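Local coordinates for protein fructosyl amine:oxygen oxidoreductase (Neosartorya fumigata, PDB 4WCT) that probably catalyses the FAD-dependent oxidative deglycation of fructosyl amines (Amadori products), using molecular oxygen as electron acceptor, at residues W257-H261 with I328-A332; A282-F286 with D338-M344. All coordinates share one frame; numbering follows the deposited sequence.

Interaction 1: W257-H261 with I328-A332; sequences WTLCH and IPLEA
The peptide group of Leu-259 is the flat surface here: the CG2 methyl of Ile-328 lies 3.6 Å from its oxygen, out of the peptide plane. The puckered ring of Pro-329 meets Thr-258 through its CD corner, with CD 3.9 Å from Thr-258 CG2, while Tyr-305 and Trp-452 pack on the same proline. The aromatic residues at the two ends of 257-261 turn elsewhere: Trp-257 stacks on His-302, and the ring of His-261 meets that of Phe-354. Ile-328 uses both branches along one face of the strand. Its CG2 lies 3.8 Å from Thr-258 CG2, and its CD1 runs on to Cys-260 CB at 4.0 Å, a reach that comes from the extended outer torsion (chi2 -180°). This is the two-sidedness of a beta strand put to use in a flavin oxidase. Thr-258 and Cys-260 face the start of helix 330-343, whereas Leu-259, pointing away from it, brings its side chain to about 4 Å from the FAD; Trp-257 belongs to the FAD pocket as well. The contact therefore covers the back of a strand whose front lines the cofactor site. The threonine is held in rotation from outside the pair, because OG1 is hydrogen-bonded to Asp-300 and His-302 of the adjacent strand 295-310. Thr-258 OG1 also lies 3.8 Å from Ala-332 CB. Pro-329 occupies the N-cap position of the helix, and its carbonyl O accepts a 2.8 Å bond from Ala-332 N in the first turn.

Interaction 2: A282-F286 with D338-M344; sequences AKGFF and DFLHDTM
Lys-283 NZ forms a salt bridge with Asp-338, its 2.6 Å bond to OD2 using the syn lone pair of that oxygen. The lysine chain is extended until its last torsion (chi4 -82°), where it bends to bring the ammonium group to the carboxylate. On the way its CE passes 3.3 Å from Asp-342 OD2, an oxygen that is itself hydrogen-bonded to Trp-167 NE1. Deeper in, the ring of Phe-339 lies along the backbone of the strand. The backbone N of Phe-285 sits over one face toward the rim, and Gly-284 O approaches CE1 obliquely at 3.1 Å. The edge of this ring meets Phe-286, with Phe-339 CE2 3.9 Å from Phe-286 CD2. The Phe-286 ring in turn carries Met-344 over one face: the CE methyl stands 3.5 Å from the ring centroid, only 5° off the normal, as a CH-pi contact, and SD follows at 4.2 Å from the same centroid in a Met-aromatic contact.

Behind this shell, Thr-343 backs the opposite face of Phe-339 with its CG2 methyl, and its OG1 is fixed by a 2.8 Å bond to Phe-339 O. Ile-298 and Leu-278, from the two strands beside 284-287, also pack on the Phe-339 ring. Phe-285 points the other way and comes to about 4 Å from the FAD, so the helix covers the strand on the side away from the flavin. Where the strand begins, Lys-283 and Gly-284 together face Asn-280 of the antiparallel neighbour strand 277-280, a classic beta bulge.

How the interactions relate
From the N terminus, the chain supplies segment 257-261, then 282-286, and only afterwards 328-332 and 338-344, so the two contacts cross rather than nest. Interaction 1 closes a loop of 66 residues with no helix in it; interaction 2 closes one of 51, which takes in the first part of helix 330-343. That helix unites them, its beginning serving interaction 1 and its end interaction 2. Their strands belong to one mixed sheet, with strand 295-310 pairing antiparallel with both. The centres lie about 13 Å apart, and the two contacts do not touch, their nearest atoms being about 7 Å apart; together they lay the helix across three strands of the sheet.

Interaction 1: W257-H261 with I328-A332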
loop_
_atom_site.group_PDB
_atom_site.type_symbol
_atom_site.label_atom_id
_atom_site.label_comp_id
_atom_site.label_asym_id
_atom_site.label_seq_id
_atom_site.Cartn_x
_atom_site.Cartn_y
_atom_site.Cartn_z
ATOM N N TRP A 257 -4.472 7.486 -4.324
ATOM C CA TRP A 257 -5.774 7.440 -3.731
ATOM C C TRP A 257 -5.924 8.447 -2.613
ATOM O O TRP A 257 -5.011 9.236 -2.359
ATOM C CB TRP A 257 -5.997 6.014 -3.256
ATOM C CG TRP A 257 -6.245 5.131 -4.429
ATOM C CD1 TRP A 257 -7.460 4.887 -5.026
ATOM C CD2 TRP A 257 -5.263 4.484 -5.235
ATOM N NE1 TRP A 257 -7.286 4.132 -6.159
ATOM C CE2 TRP A 257 -5.948 3.862 -6.317
ATOM C CE3 TRP A 257 -3.889 4.280 -5.108
ATOM C CZ2 TRP A 257 -5.269 3.144 -7.317
ATOM C CZ3 TRP A 257 -3.212 3.605 -6.132
ATOM C CH2 TRP A 257 -3.909 3.050 -7.225
ATOM N N THR A 258 -7.152 8.580 -2.126
ATOM C CA THR A 258 -7.564 9.724 -1.341
ATOM C C THR A 258 -8.165 9.255 -0.012
ATOM O O THR A 258 -8.861 8.227 0.048
ATOM C CB THR A 258 -8.624 10.545 -2.120
ATOM O OG1 THR A 258 -9.518 9.637 -2.787
ATOM C CG2 THR A 258 -7.933 11.414 -3.152
ATOM N N LEU A 259 -7.842 9.961 1.063
ATOM C CA LEU A 259 -8.313 9.603 2.390
ATOM C C LEU A 259 -8.655 10.854 3.161
ATOM O O LEU A 259 -8.062 11.899 2.956
ATOM C CB LEU A 259 -7.284 8.762 3.139
ATOM C CG LEU A 259 -5.991 9.442 3.593
ATOM C CD1 LEU A 259 -6.113 10.114 4.955
ATOM C CD2 LEU A 259 -4.846 8.434 3.640
ATOM N N CYS A 260 -9.625 10.748 4.050
ATOM C CA CYS A 260 -9.960 11.871 4.909
ATOM C C CYS A 260 -10.365 11.334 6.266
ATOM O O CYS A 260 -10.691 10.158 6.406
ATOM C CB CYS A 260 -11.049 12.764 4.299
ATOM S SG CYS A 260 -12.652 12.005 3.963
ATOM N N HIS A 261 -10.318 12.206 7.263
ATOM C CA HIS A 261 -10.583 11.861 8.642
ATOM C C HIS A 261 -11.697 12.738 9.166
ATOM O O HIS A 261 -11.736 13.922 8.851
ATOM C CB HIS A 261 -9.380 12.122 9.543
ATOM C CG HIS A 261 -8.196 11.226 9.333
ATOM N ND1 HIS A 261 -7.119 11.243 10.194
ATOM C CD2 HIS A 261 -7.865 10.365 8.340
ATOM C CE1 HIS A 261 -6.170 10.456 9.726
ATOM N NE2 HIS A 261 -6.633 9.852 8.648
ATOM N N ILE A 328 -7.488 16.766 -0.314
ATOM C CA ILE A 328 -7.953 15.897 -1.385
ATOM C C ILE A 328 -8.869 16.677 -2.312
ATOM O O ILE A 328 -9.367 17.760 -1.922
ATOM C CB ILE A 328 -8.696 14.623 -0.877
ATOM C CG1 ILE A 328 -9.958 14.991 -0.089
ATOM C CG2 ILE A 328 -7.711 13.735 -0.094
ATOM C CD1 ILE A 328 -10.719 13.787 0.435
ATOM N N PRO A 329 -9.027 16.193 -3.548
ATOM C CA PRO A 329 -9.970 16.917 -4.385
ATOM C C PRO A 329 -11.362 16.968 -3.768
ATOM O O PRO A 329 -11.820 16.015 -3.135
ATOM C CB PRO A 329 -9.948 16.138 -5.707
ATOM C CG PRO A 329 -8.583 15.522 -5.739
ATOM C CD PRO A 329 -8.348 15.120 -4.303
ATOM N N LEU A 330 -12.059 18.066 -4.010
ATOM C CA LEU A 330 -13.426 18.215 -3.509
ATOM C C LEU A 330 -14.303 17.058 -3.976
ATOM O O LEU A 330 -15.263 16.681 -3.278
ATOM C CB LEU A 330 -13.997 19.551 -3.952
ATOM C CG LEU A 330 -13.357 20.780 -3.282
ATOM C CD1 LEU A 330 -13.857 22.051 -3.941
ATOM C CD2 LEU A 330 -13.629 20.811 -1.791
ATOM N N GLU A 331 -14.093 16.596 -5.210
ATOM C CA GLU A 331 -14.900 15.474 -5.717
ATOM C C GLU A 331 -14.648 14.174 -4.911
ATOM O O GLU A 331 -15.547 13.339 -4.795
ATOM C CB GLU A 331 -14.690 15.255 -7.235
ATOM C CG GLU A 331 -13.321 14.672 -7.535
ATOM C CD GLU A 331 -12.577 15.256 -8.707
ATOM O OE1 GLU A 331 -13.184 15.563 -9.775
ATOM O OE2 GLU A 331 -11.346 15.109 -8.684
ATOM N N ALA A 332 -13.478 14.065 -4.291
ATOM C CA ALA A 332 -13.160 12.873 -3.500
ATOM C C ALA A 332 -13.821 13.005 -2.122
ATOM O O ALA A 332 -14.428 12.040 -1.629
ATOM C CB ALA A 332 -11.665 12.682 -3.357
#

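Interaction 2: A282-F286 with D338-M344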
loop_
_atom_site.group_PDB
_atom_site.type_symbol
_atom_site.label_atom_id
_atom_site.label_comp_id
_atom_site.label_asym_id
_atom_site.label_seq_id
_atom_site.Cartn_x
_atom_site.Cartn_y
_atom_site.Cartn_z
ATOM N N ALA A 282 -17.146 -0.076 -4.966
ATOM C CA ALA A 282 -17.356 1.071 -5.841
ATOM C C ALA A 282 -17.743 2.316 -5.081
ATOM O O ALA A 282 -18.229 3.267 -5.688
ATOM C CB ALA A 282 -18.388 0.760 -6.919
ATOM N N LYS A 283 -17.540 2.330 -3.753
ATOM C CA LYS A 283 -17.843 3.521 -2.955
ATOM C C LYS A 283 -16.729 3.874 -1.984
ATOM O O LYS A 283 -16.245 5.003 -1.968
ATOM C CB LYS A 283 -19.162 3.424 -2.209
ATOM C CG LYS A 283 -20.363 3.516 -3.142
ATOM C CD LYS A 283 -21.627 3.844 -2.351
ATOM C CE LYS A 283 -22.841 3.915 -3.258
ATOM N NZ LYS A 283 -22.899 5.230 -3.903
ATOM N N GLY A 284 -16.280 2.910 -1.215
ATOM C CA GLY A 284 -15.150 3.192 -0.308
ATOM C C GLY A 284 -15.101 2.258 0.876
ATOM O O GLY A 284 -15.846 1.283 0.947
ATOM N N PHE A 285 -14.327 2.663 1.870
ATOM C CA PHE A 285 -14.261 1.932 3.110
ATOM C C PHE A 285 -13.988 2.858 4.273
ATOM O O PHE A 285 -13.498 3.962 4.095
ATOM C CB PHE A 285 -13.235 0.792 3.052
ATOM C CG PHE A 285 -11.825 1.219 2.706
ATOM C CD1 PHE A 285 -11.358 1.070 1.405
ATOM C CD2 PHE A 285 -10.943 1.618 3.686
ATOM C CE1 PHE A 285 -10.040 1.398 1.078
ATOM C CE2 PHE A 285 -9.635 1.962 3.360
ATOM C CZ PHE A 285 -9.181 1.826 2.059
ATOM N N PHE A 286 -14.248 2.367 5.483
ATOM C CA PHE A 286 -13.812 3.090 6.682
ATOM C C PHE A 286 -13.273 2.141 7.697
ATOM O O PHE A 286 -13.589 0.947 7.659
ATOM C CB PHE A 286 -14.926 3.945 7.299
ATOM C CG PHE A 286 -15.793 3.218 8.304
ATOM C CD1 PHE A 286 -15.550 3.352 9.665
ATOM C CD2 PHE A 286 -16.878 2.505 7.901
ATOM C CE1 PHE A 286 -16.392 2.754 10.588
ATOM C CE2 PHE A 286 -17.714 1.876 8.809
ATOM C CZ PHE A 286 -17.444 1.969 10.155
ATOM N N ASP A 338 -20.797 10.534 0.289
ATOM C CA ASP A 338 -21.758 9.606 -0.301
ATOM C C ASP A 338 -21.691 8.201 0.349
ATOM O O ASP A 338 -22.719 7.640 0.731
ATOM C CB ASP A 338 -21.501 9.483 -1.800
ATOM C CG ASP A 338 -22.387 8.435 -2.463
ATOM O OD1 ASP A 338 -23.590 8.701 -2.617
ATOM O OD2 ASP A 338 -21.915 7.307 -2.756
ATOM N N PHE A 339 -20.474 7.696 0.572
ATOM C CA PHE A 339 -20.287 6.442 1.295
ATOM C C PHE A 339 -20.890 6.552 2.692
ATOM O O PHE A 339 -21.603 5.648 3.148
ATOM C CB PHE A 339 -18.799 6.096 1.396
ATOM C CG PHE A 339 -18.493 4.937 2.296
ATOM C CD1 PHE A 339 -18.453 3.635 1.819
ATOM C CD2 PHE A 339 -18.174 5.156 3.614
ATOM C CE1 PHE A 339 -18.160 2.567 2.652
ATOM C CE2 PHE A 339 -17.939 4.099 4.470
ATOM C CZ PHE A 339 -17.934 2.783 3.982
ATOM N N LEU A 340 -20.579 7.644 3.386
ATOM C CA LEU A 340 -21.133 7.864 4.738
ATOM C C LEU A 340 -22.656 7.954 4.706
ATOM O O LEU A 340 -23.310 7.470 5.638
ATOM C CB LEU A 340 -20.559 9.114 5.371
ATOM C CG LEU A 340 -19.075 9.024 5.748
ATOM C CD1 LEU A 340 -18.650 10.406 6.175
ATOM C CD2 LEU A 340 -18.873 7.994 6.848
ATOM N N HIS A 341 -23.251 8.594 3.689
ATOM C CA HIS A 341 -24.701 8.669 3.661
ATOM C C HIS A 341 -25.371 7.307 3.637
ATOM O O HIS A 341 -26.379 7.087 4.322
ATOM C CB HIS A 341 -25.250 9.519 2.502
ATOM C CG HIS A 341 -26.642 10.003 2.770
ATOM N ND1 HIS A 341 -27.750 9.236 2.475
ATOM C CD2 HIS A 341 -27.083 10.997 3.583
ATOM C CE1 HIS A 341 -28.816 9.753 3.059
ATOM N NE2 HIS A 341 -28.443 10.830 3.726
ATOM N N ASP A 342 -24.776 6.362 2.928
ATOM C CA ASP A 342 -25.344 5.041 2.813
ATOM C C ASP A 342 -25.223 4.237 4.117
ATOM O O ASP A 342 -26.002 3.324 4.330
ATOM C CB ASP A 342 -24.662 4.284 1.686
ATOM C CG ASP A 342 -25.245 4.584 0.311
ATOM O OD1 ASP A 342 -25.975 5.597 0.144
ATOM O OD2 ASP A 342 -24.830 3.867 -0.625
ATOM N N THR A 343 -24.173 4.513 4.902
ATOM C CA THR A 343 -23.706 3.633 5.986
ATOM C C THR A 343 -23.910 4.240 7.374
ATOM O O THR A 343 -24.394 3.562 8.336
ATOM C CB THR A 343 -22.222 3.297 5.777
ATOM O OG1 THR A 343 -21.448 4.506 5.736
ATOM C CG2 THR A 343 -22.014 2.525 4.477
ATOM N N MET A 344 -23.459 5.479 7.493
ATOM C CA MET A 344 -23.399 6.245 8.736
ATOM C C MET A 344 -23.867 7.690 8.479
ATOM O O MET A 344 -23.110 8.639 8.653
ATOM C CB MET A 344 -21.961 6.239 9.288
ATOM C CG MET A 344 -21.534 4.842 9.691
ATOM S SD MET A 344 -19.942 4.748 10.540
ATOM C CE MET A 344 -18.840 5.276 9.227
#